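PDB 3QQW: putative citrate lyase from Ralstonia eutropha, which probably acts as a magnesium-dependent lyase, perhaps cleaving (S)-citramalyl-CoA, within a TIM beta/alpha-barrel. Local coordinates for residues V21-E26 against V48-C53; V43-V48 against Q259-V264; P222-C227 against L250-I255. All blocks are in the same frame, centred on the assembly; numbering follows the deposited sequence.

Contact 1 of 3, residues V21-E26 against V48-C53; sequences VLAACE and VFDVTC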
loop_
_atom_site.group_PDB
_atom_site.type_symbol
_atom_site.label_atom_id
_atom_site.label_comp_id
_atom_site.label_asym_id
_atom_site.label_seq_id
_atom_site.Cartn_x
_atom_site.Cartn_y
_atom_site.Cartn_z
ATOM N N VAL C 21 23.892 7.153 10.463
ATOM C CA VAL C 21 24.888 6.399 9.717
ATOM C C VAL C 21 25.197 5.157 10.527
ATOM O O VAL C 21 25.917 5.188 11.536
ATOM C CB VAL C 21 26.130 7.199 9.265
ATOM C CG1 VAL C 21 25.699 8.260 8.267
ATOM C CG2 VAL C 21 26.892 7.835 10.427
ATOM N N LEU C 22 24.537 4.065 10.125
ATOM C CA LEU C 22 24.681 2.819 10.830
ATOM C C LEU C 22 25.241 1.769 9.930
ATOM O O LEU C 22 25.016 1.793 8.716
ATOM C CB LEU C 22 23.327 2.364 11.394
ATOM C CG LEU C 22 22.602 3.322 12.325
ATOM C CD1 LEU C 22 21.164 2.932 12.461
ATOM C CD2 LEU C 22 23.263 3.367 13.684
ATOM N N ALA C 23 25.936 0.811 10.546
ATOM C CA ALA C 23 26.519 -0.361 9.924
ATOM C C ALA C 23 25.444 -1.092 9.148
ATOM O O ALA C 23 24.278 -1.135 9.560
ATOM C CB ALA C 23 27.108 -1.259 10.997
ATOM N N ALA C 24 25.829 -1.641 8.014
ATOM C CA ALA C 24 24.947 -2.393 7.110
ATOM C C ALA C 24 24.473 -3.705 7.729
ATOM O O ALA C 24 23.484 -4.286 7.290
ATOM C CB ALA C 24 25.712 -2.682 5.844
ATOM N N CYS C 25 25.178 -4.169 8.761
ATOM C CA CYS C 25 24.907 -5.462 9.370
ATOM C C CYS C 25 24.773 -5.392 10.873
ATOM O O CYS C 25 25.514 -4.677 11.545
ATOM C CB CYS C 25 26.011 -6.440 8.973
ATOM S SG CYS C 25 25.753 -8.122 9.573
ATOM N N GLU C 26 23.859 -6.203 11.395
ATOM C CA GLU C 26 23.596 -6.316 12.823
ATOM C C GLU C 26 23.617 -7.777 13.194
ATOM O O GLU C 26 22.706 -8.520 12.812
ATOM C CB GLU C 26 22.262 -5.658 13.207
ATOM C CG GLU C 26 22.110 -5.507 14.713
ATOM C CD GLU C 26 20.813 -4.863 15.147
ATOM O OE1 GLU C 26 20.612 -3.679 14.811
ATOM O OE2 GLU C 26 20.002 -5.531 15.828
ATOM N N VAL C 48 32.132 -2.705 11.174
ATOM C CA VAL C 48 31.332 -2.839 9.926
ATOM C C VAL C 48 29.992 -3.492 10.257
ATOM O O VAL C 48 29.080 -3.495 9.440
ATOM C CB VAL C 48 32.065 -3.580 8.765
ATOM C CG1 VAL C 48 33.305 -2.815 8.332
ATOM C CG2 VAL C 48 32.393 -5.031 9.117
ATOM N N PHE C 49 29.877 -4.030 11.470
ATOM C CA PHE C 49 28.652 -4.630 11.965
ATOM C C PHE C 49 28.467 -4.297 13.447
ATOM O O PHE C 49 29.454 -4.141 14.189
ATOM C CB PHE C 49 28.629 -6.154 11.741
ATOM C CG PHE C 49 29.587 -6.942 12.607
ATOM C CD1 PHE C 49 30.934 -7.063 12.261
ATOM C CD2 PHE C 49 29.135 -7.607 13.741
ATOM C CE1 PHE C 49 31.805 -7.819 13.046
ATOM C CE2 PHE C 49 30.016 -8.349 14.534
ATOM C CZ PHE C 49 31.339 -8.461 14.174
ATOM N N ASP C 50 27.196 -4.173 13.859
ATOM C CA ASP C 50 26.820 -3.985 15.239
ATOM C C ASP C 50 26.541 -5.348 15.870
ATOM O O ASP C 50 26.256 -6.303 15.166
ATOM C CB ASP C 50 25.590 -3.083 15.348
ATOM C CG ASP C 50 25.830 -1.626 15.044
ATOM O OD1 ASP C 50 27.003 -1.167 15.177
ATOM O OD2 ASP C 50 24.847 -0.921 14.742
ATOM N N VAL C 51 26.620 -5.441 17.198
ATOM C CA VAL C 51 26.322 -6.687 17.897
ATOM C C VAL C 51 25.077 -6.471 18.738
ATOM O O VAL C 51 25.020 -5.533 19.522
ATOM C CB VAL C 51 27.522 -7.162 18.742
ATOM C CG1 VAL C 51 27.172 -8.395 19.563
ATOM C CG2 VAL C 51 28.727 -7.437 17.862
ATOM N N THR C 52 24.082 -7.331 18.588
ATOM C CA THR C 52 22.920 -7.290 19.454
ATOM C C THR C 52 23.010 -8.452 20.420
ATOM O O THR C 52 23.032 -9.612 20.007
ATOM C CB THR C 52 21.571 -7.266 18.690
ATOM O OG1 THR C 52 21.599 -6.206 17.748
ATOM C CG2 THR C 52 20.392 -7.050 19.621
ATOM N N CYS C 53 23.104 -8.131 21.702
ATOM C CA CYS C 53 23.093 -9.117 22.781
ATOM C C CYS C 53 21.663 -9.458 22.997
ATOM O O CYS C 53 20.847 -8.604 23.367
ATOM C CB CYS C 53 23.754 -8.572 24.040
ATOM S SG CYS C 53 25.397 -7.898 23.756
HETATM O O HOH W 1 28.650 -1.753 7.669
#
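The ring of Phe49 turns outward, against Leu41 of helix 32-45 and Ile260 of helix 260-267, while the carboxylate of Glu26 points the opposite way, met from above its plane by a hydroxyl and held at OE1 by a salt bridge with Arg251. This is the division expected of a TIM barrel, whose first two parallel strands meet here as a beta-alpha-beta unit connected through helix 32-45: Glu26, Asp50 and Thr52 face the barrel interior, Cys25 and Phe49 the surrounding helices. The backbones join through Asp50 N, which donates to Cys25 O at 2.9 Å with an N-H...O angle of 160°, in the carbonyl plane. The same oxygen lies 3.2 Å from Phe49 CA, so a C-H...O contact accompanies the bond. On the outer face the CB atoms of Cys25 and Phe49 pack at 3.8 Å; a small thiol suits a place so close under helix 260-267. Just before the strand, Ala23 is small enough for its methyl to rest 3.4 Å from Val48 O, and a water bridges that oxygen to Ala24 N. Inside, acidic groups suit a place beside Arg84 and Arg251: Asp50 pairs with both, and Arg251 probably offsets the repulsion between the two neighbouring carboxylates. Glu26 gets its reach from CG anti to the backbone N (chi1 -168°) and an extended chain. This carries OE2 across to Thr52, whose side chain is about 4 Å from that of Arg88, a predicted substrate-binding residue, and Thr52 OG1 donates to Glu26 OE2 at 2.6 Å.

Contact 2 of 3, residues V43-V48 against Q259-V264; sequences VEYGPV and QIQPIV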
loop_
_atom_site.group_PDB
_atom_site.type_symbol
_atom_site.label_atom_id
_atom_site.label_comp_id
_atom_site.label_asym_id
_atom_site.label_seq_id
_atom_site.Cartn_x
_atom_site.Cartn_y
_atom_site.Cartn_z
ATOM N N VAL C 43 36.652 -6.255 16.329
ATOM C CA VAL C 43 38.027 -5.785 16.431
ATOM C C VAL C 43 38.773 -6.241 15.178
ATOM O O VAL C 43 39.539 -5.469 14.601
ATOM C CB VAL C 43 38.691 -6.261 17.753
ATOM C CG1 VAL C 43 40.140 -5.852 17.808
ATOM C CG2 VAL C 43 37.943 -5.695 18.956
ATOM N N GLU C 44 38.492 -7.478 14.733
ATOM C CA GLU C 44 39.115 -8.088 13.562
ATOM C C GLU C 44 38.661 -7.420 12.251
ATOM O O GLU C 44 39.487 -7.100 11.416
ATOM C CB GLU C 44 38.778 -9.589 13.536
ATOM C CG GLU C 44 39.569 -10.401 12.513
ATOM C CD GLU C 44 39.093 -11.817 12.259
ATOM O OE1 GLU C 44 38.725 -12.508 13.236
ATOM O OE2 GLU C 44 39.148 -12.260 11.089
ATOM N N TYR C 45 37.360 -7.242 12.080
ATOM C CA TYR C 45 36.738 -6.708 10.877
ATOM C C TYR C 45 36.632 -5.193 10.847
ATOM O O TYR C 45 36.529 -4.607 9.771
ATOM C CB TYR C 45 35.292 -7.244 10.770
ATOM C CG TYR C 45 35.066 -8.669 10.297
ATOM C CD1 TYR C 45 36.134 -9.522 10.026
ATOM C CD2 TYR C 45 33.768 -9.162 10.114
ATOM C CE1 TYR C 45 35.915 -10.834 9.585
ATOM C CE2 TYR C 45 33.539 -10.459 9.653
ATOM C CZ TYR C 45 34.610 -11.289 9.387
ATOM O OH TYR C 45 34.330 -12.565 8.955
ATOM N N GLY C 46 36.563 -4.596 12.020
ATOM C CA GLY C 46 36.284 -3.179 12.200
ATOM C C GLY C 46 34.801 -3.088 12.501
ATOM O O GLY C 46 34.075 -4.067 12.241
ATOM N N PRO C 47 34.295 -1.951 13.047
ATOM C CA PRO C 47 32.860 -1.888 13.392
ATOM C C PRO C 47 31.927 -1.797 12.156
ATOM O O PRO C 47 31.010 -0.972 12.108
ATOM C CB PRO C 47 32.774 -0.660 14.308
ATOM C CG PRO C 47 33.897 0.223 13.867
ATOM C CD PRO C 47 35.000 -0.702 13.414
ATOM N N VAL C 48 32.132 -2.705 11.174
ATOM C CA VAL C 48 31.332 -2.839 9.926
ATOM C C VAL C 48 29.992 -3.492 10.257
ATOM O O VAL C 48 29.080 -3.495 9.440
ATOM C CB VAL C 48 32.065 -3.580 8.765
ATOM C CG1 VAL C 48 33.305 -2.815 8.332
ATOM C CG2 VAL C 48 32.393 -5.031 9.117
ATOM N N GLN C 259 27.717 -14.649 7.560
ATOM C CA GLN C 259 26.737 -13.763 6.895
ATOM C C GLN C 259 27.167 -12.291 6.875
ATOM O O GLN C 259 26.687 -11.549 6.024
ATOM C CB GLN C 259 25.353 -13.846 7.568
ATOM C CG GLN C 259 24.787 -15.246 7.666
ATOM C CD GLN C 259 23.381 -15.302 8.164
ATOM O OE1 GLN C 259 23.016 -14.668 9.142
ATOM N NE2 GLN C 259 22.571 -16.133 7.537
ATOM N N ILE C 260 28.073 -11.877 7.794
ATOM C CA ILE C 260 28.500 -10.488 7.981
ATOM C C ILE C 260 29.103 -9.878 6.703
ATOM O O ILE C 260 28.513 -8.923 6.179
ATOM C CB ILE C 260 29.428 -10.311 9.215
ATOM C CG1 ILE C 260 28.670 -10.731 10.500
ATOM C CG2 ILE C 260 29.972 -8.854 9.308
ATOM C CD1 ILE C 260 29.485 -10.869 11.738
ATOM N N GLN C 261 30.252 -10.392 6.222
ATOM C CA GLN C 261 30.904 -9.847 5.043
ATOM C C GLN C 261 29.960 -9.838 3.816
ATOM O O GLN C 261 29.841 -8.760 3.235
ATOM C CB GLN C 261 32.235 -10.551 4.754
ATOM C CG GLN C 261 33.395 -9.570 4.523
ATOM C CD GLN C 261 33.801 -8.789 5.753
ATOM O OE1 GLN C 261 34.275 -9.346 6.739
ATOM N NE2 GLN C 261 33.624 -7.485 5.702
ATOM N N PRO C 262 29.196 -10.912 3.461
ATOM C CA PRO C 262 28.266 -10.800 2.307
ATOM C C PRO C 262 27.212 -9.692 2.480
ATOM O O PRO C 262 26.901 -9.013 1.503
ATOM C CB PRO C 262 27.592 -12.176 2.246
ATOM C CG PRO C 262 28.527 -13.086 2.934
ATOM C CD PRO C 262 29.193 -12.284 4.007
ATOM N N ILE C 263 26.716 -9.460 3.718
ATOM C CA ILE C 263 25.723 -8.407 3.980
ATOM C C ILE C 263 26.383 -7.035 3.813
ATOM O O ILE C 263 25.834 -6.201 3.086
ATOM C CB ILE C 263 25.007 -8.558 5.344
ATOM C CG1 ILE C 263 24.044 -9.777 5.332
ATOM C CG2 ILE C 263 24.240 -7.272 5.721
ATOM C CD1 ILE C 263 23.592 -10.295 6.707
ATOM N N VAL C 264 27.561 -6.805 4.457
ATOM C CA VAL C 264 28.285 -5.533 4.383
ATOM C C VAL C 264 28.608 -5.187 2.905
ATOM O O VAL C 264 28.288 -4.088 2.454
ATOM C CB VAL C 264 29.559 -5.547 5.284
ATOM C CG1 VAL C 264 30.484 -4.362 4.991
ATOM C CG2 VAL C 264 29.173 -5.585 6.766
HETATM O O HOH W 2 31.341 -12.664 7.455
#
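The amide oxygen of Gln261 sits over the centre of the Tyr45 ring, OE1 lying 3.1 Å above the ring plane. The ends of the two side chains meet head on, with ring and amide planes 66° apart, so the carbonyl points at the face and the groups do not stack. Ile260 takes the edge of the same ring: its CG2 methyl lies near the ring plane, 3.9 Å from Tyr45 CD2. A tyrosine suits this partly exposed border because its ring packs on isoleucine while its hydroxyl reaches water. Deeper in, the side chains of Val48 and Val264 lie nearly perpendicular, their CG2 methyls 4.0 Å apart, and Val264 CG2 also comes to 3.4 Å from Val48 O. Branched, wholly apolar side chains fit this buried spot.

What positions these groups comes next. Gln261 bends at chi2 after an unusual chi1 of -131°, which turns its amide back toward Tyr45. Its N-H, in the first turn of helix 260-267, donates a hydrogen bond to a water 2.8 Å from Gln261 N, and that water bonds weakly to Tyr45 OH. Pro262, in the same first turn, brings no N-H that would need a partner. Across the contact, helix 32-45 ends at Tyr45, and Gly46 leaves it with positive phi (97°), a conformation glycine adopts readily. Pro47 then centres an inverse gamma turn, closed by Val48 N to Gly46 O at 2.6 Å, which swings Val48 inward.

This is packing away from the annotated sites: it joins the end of helix 32-45 and the turn that follows it to helix 260-267, which lies over Cys25 of strand 25-29 and meets helix 233-247 through Pro262 and Ile263.

Contact 3 of 3, residues P222-C227 against L250-I255; sequences PAHNVC and LRMWSI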
loop_
_atom_site.group_PDB
_atom_site.type_symbol
_atom_site.label_atom_id
_atom_site.label_comp_id
_atom_site.label_asym_id
_atom_site.label_seq_id
_atom_site.Cartn_x
_atom_site.Cartn_y
_atom_site.Cartn_z
ATOM N N PRO C 222 15.745 1.448 7.633
ATOM C CA PRO C 222 14.951 0.204 7.599
ATOM C C PRO C 222 15.901 -1.006 7.558
ATOM O O PRO C 222 16.805 -1.040 6.733
ATOM C CB PRO C 222 14.110 0.355 6.325
ATOM C CG PRO C 222 14.826 1.439 5.493
ATOM C CD PRO C 222 15.999 1.964 6.274
ATOM N N ALA C 223 15.719 -1.984 8.477
ATOM C CA ALA C 223 16.566 -3.169 8.530
ATOM C C ALA C 223 15.801 -4.428 8.160
ATOM O O ALA C 223 14.622 -4.603 8.505
ATOM C CB ALA C 223 17.202 -3.318 9.889
ATOM N N HIS C 224 16.483 -5.275 7.365
ATOM C CA HIS C 224 15.921 -6.504 6.838
ATOM C C HIS C 224 16.182 -7.686 7.764
ATOM O O HIS C 224 17.165 -7.699 8.487
ATOM C CB HIS C 224 16.496 -6.767 5.446
ATOM C CG HIS C 224 15.725 -7.789 4.658
ATOM N ND1 HIS C 224 16.259 -9.028 4.370
ATOM C CD2 HIS C 224 14.484 -7.713 4.118
ATOM C CE1 HIS C 224 15.318 -9.674 3.700
ATOM N NE2 HIS C 224 14.238 -8.925 3.522
ATOM N N ASN C 225 15.273 -8.674 7.747
ATOM C CA ASN C 225 15.349 -9.949 8.483
ATOM C C ASN C 225 16.546 -10.772 7.967
ATOM O O ASN C 225 17.066 -10.489 6.889
ATOM C CB ASN C 225 14.038 -10.742 8.321
ATOM C CG ASN C 225 13.537 -10.747 6.896
ATOM O OD1 ASN C 225 13.057 -9.733 6.390
ATOM N ND2 ASN C 225 13.671 -11.867 6.208
ATOM N N VAL C 226 16.970 -11.781 8.738
ATOM C CA VAL C 226 18.108 -12.653 8.427
ATOM C C VAL C 226 17.891 -13.486 7.160
ATOM O O VAL C 226 16.758 -13.699 6.692
ATOM C CB VAL C 226 18.404 -13.617 9.621
ATOM C CG1 VAL C 226 18.799 -12.852 10.892
ATOM C CG2 VAL C 226 17.219 -14.542 9.901
ATOM N N CYS C 227 18.995 -14.017 6.648
ATOM C CA CYS C 227 18.971 -15.026 5.610
ATOM C C CYS C 227 19.020 -16.354 6.364
ATOM O O CYS C 227 19.788 -16.487 7.325
ATOM C CB CYS C 227 20.126 -14.870 4.626
ATOM S SG CYS C 227 20.180 -16.171 3.354
ATOM N N LEU C 250 18.555 -0.776 4.289
ATOM C CA LEU C 250 19.902 -0.226 4.389
ATOM C C LEU C 250 20.723 -0.948 5.440
ATOM O O LEU C 250 21.876 -0.579 5.745
ATOM C CB LEU C 250 19.750 1.264 4.750
ATOM C CG LEU C 250 19.172 2.173 3.664
ATOM C CD1 LEU C 250 18.967 3.566 4.193
ATOM C CD2 LEU C 250 20.078 2.203 2.448
ATOM N N ARG C 251 20.113 -1.976 6.015
ATOM C CA ARG C 251 20.703 -2.796 7.063
ATOM C C ARG C 251 20.054 -4.173 7.012
ATOM O O ARG C 251 18.958 -4.326 6.471
ATOM C CB ARG C 251 20.474 -2.115 8.413
ATOM C CG ARG C 251 21.187 -2.683 9.617
ATOM C CD ARG C 251 21.079 -1.593 10.663
ATOM N NE ARG C 251 21.323 -2.035 12.028
ATOM C CZ ARG C 251 22.400 -1.716 12.729
ATOM N NH1 ARG C 251 23.370 -1.010 12.176
ATOM N NH2 ARG C 251 22.511 -2.091 13.992
HETATM N N MSE C 252 20.743 -5.180 7.569
HETATM C CA MSE C 252 20.232 -6.532 7.637
HETATM C C MSE C 252 20.831 -7.247 8.800
HETATM O O MSE C 252 22.032 -7.128 9.052
HETATM C CB MSE C 252 20.543 -7.287 6.341
HETATM C CG MSE C 252 19.756 -8.561 6.200
HETATM SE SE MSE C 252 19.985 -9.239 4.437
HETATM C CE MSE C 252 19.766 -11.136 4.817
ATOM N N TRP C 253 20.013 -8.064 9.456
ATOM C CA TRP C 253 20.427 -8.891 10.579
ATOM C C TRP C 253 21.300 -10.057 10.130
ATOM O O TRP C 253 21.148 -10.580 9.028
ATOM C CB TRP C 253 19.197 -9.429 11.306
ATOM C CG TRP C 253 18.459 -8.434 12.151
ATOM C CD1 TRP C 253 18.562 -7.074 12.111
ATOM C CD2 TRP C 253 17.485 -8.734 13.159
ATOM N NE1 TRP C 253 17.732 -6.506 13.047
ATOM C CE2 TRP C 253 17.066 -7.504 13.717
ATOM C CE3 TRP C 253 16.983 -9.935 13.706
ATOM C CZ2 TRP C 253 16.121 -7.430 14.755
ATOM C CZ3 TRP C 253 16.060 -9.860 14.746
ATOM C CH2 TRP C 253 15.614 -8.621 15.236
ATOM N N SER C 254 22.163 -10.507 11.031
ATOM C CA SER C 254 23.017 -11.668 10.867
ATOM C C SER C 254 22.867 -12.575 12.086
ATOM O O SER C 254 22.799 -12.075 13.213
ATOM C CB SER C 254 24.467 -11.232 10.703
ATOM O OG SER C 254 25.341 -12.332 10.873
ATOM N N ILE C 255 22.827 -13.891 11.874
ATOM C CA ILE C 255 22.731 -14.857 12.976
ATOM C C ILE C 255 23.928 -15.807 12.966
ATOM O O ILE C 255 24.086 -16.600 13.890
ATOM C CB ILE C 255 21.396 -15.630 13.010
ATOM C CG1 ILE C 255 20.999 -16.175 11.612
ATOM C CG2 ILE C 255 20.322 -14.771 13.683
ATOM C CD1 ILE C 255 19.875 -17.226 11.589
HETATM O O HOH W 3 21.406 -12.827 7.541
#
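His224 and selenomethionine Met252 both set CG anti to the backbone N (chi1 -164° and -166°), so their side chains run alongside each other. The selenium thereby comes to the edge of the imidazole, SE 3.7 Å from His224 ND1, while Lys208 bonds to NE2; Asn225 OD1 lies over one ring face, and Asn225 ND2 is held by Gln198. The long, flexible chain of Met252 continues extended, and its CE methyl ends 3.8 Å from Cys227 CB, beneath helix 233-247. These strands are the seventh and eighth of the TIM barrel, parallel neighbours linked by that helix in a beta-alpha-beta unit; the short pieces 222-224 and 251-254 cross at -37°. Three hydrogen bonds stitch them: Leu250 N to Pro222 O, His224 N to Arg251 O, and Trp253 N to His224 O. The middle one is short, 2.8 Å from His224 N to Arg251 O, although its donor sits above the carbonyl plane. On the interior face, Ala223 is small enough to lie beside the stem of Arg251, whose extended chain carries the guanidinium to Glu26 and Asp50. Trp253 lies close to the predicted substrate-binding Arg88, and its NE1 bonds to Asp174. Beyond the end of strand 222-224, Val226 CG1 touches Trp253 CB at 3.5 Å, at the edge of the indole, and Ile255 CG2 at 3.7 Å. Where the backbones part, a water takes the N-H of Cys227 and donates to Trp253 O.

Contacts 1 and 3 pair parallel strands in the barrel wall, largely buried and centred about 7 Å from the chain's centre; contact 2 lies in the helical layer, its centre about 14 Å out, with Tyr45 and Gln261 partly exposed. Strands 25-29 and 251-254 adjoin where the barrel closes, so besides backbone bonds, salt bridges from Arg251 to Glu26 and Asp50 link contacts 1 and 3. Contact 2 has no direct hydrogen bond between its segments: it is mostly apolar packing, with an amide oxygen over a tyrosine ring and a weakly held water bridge. It shares Val48 with contact 1, on whose outer face Ile260, Ile263 and Val264 rest, and its Gln259 NE2 probably hydrogen-bonds to Cys227 O of contact 3.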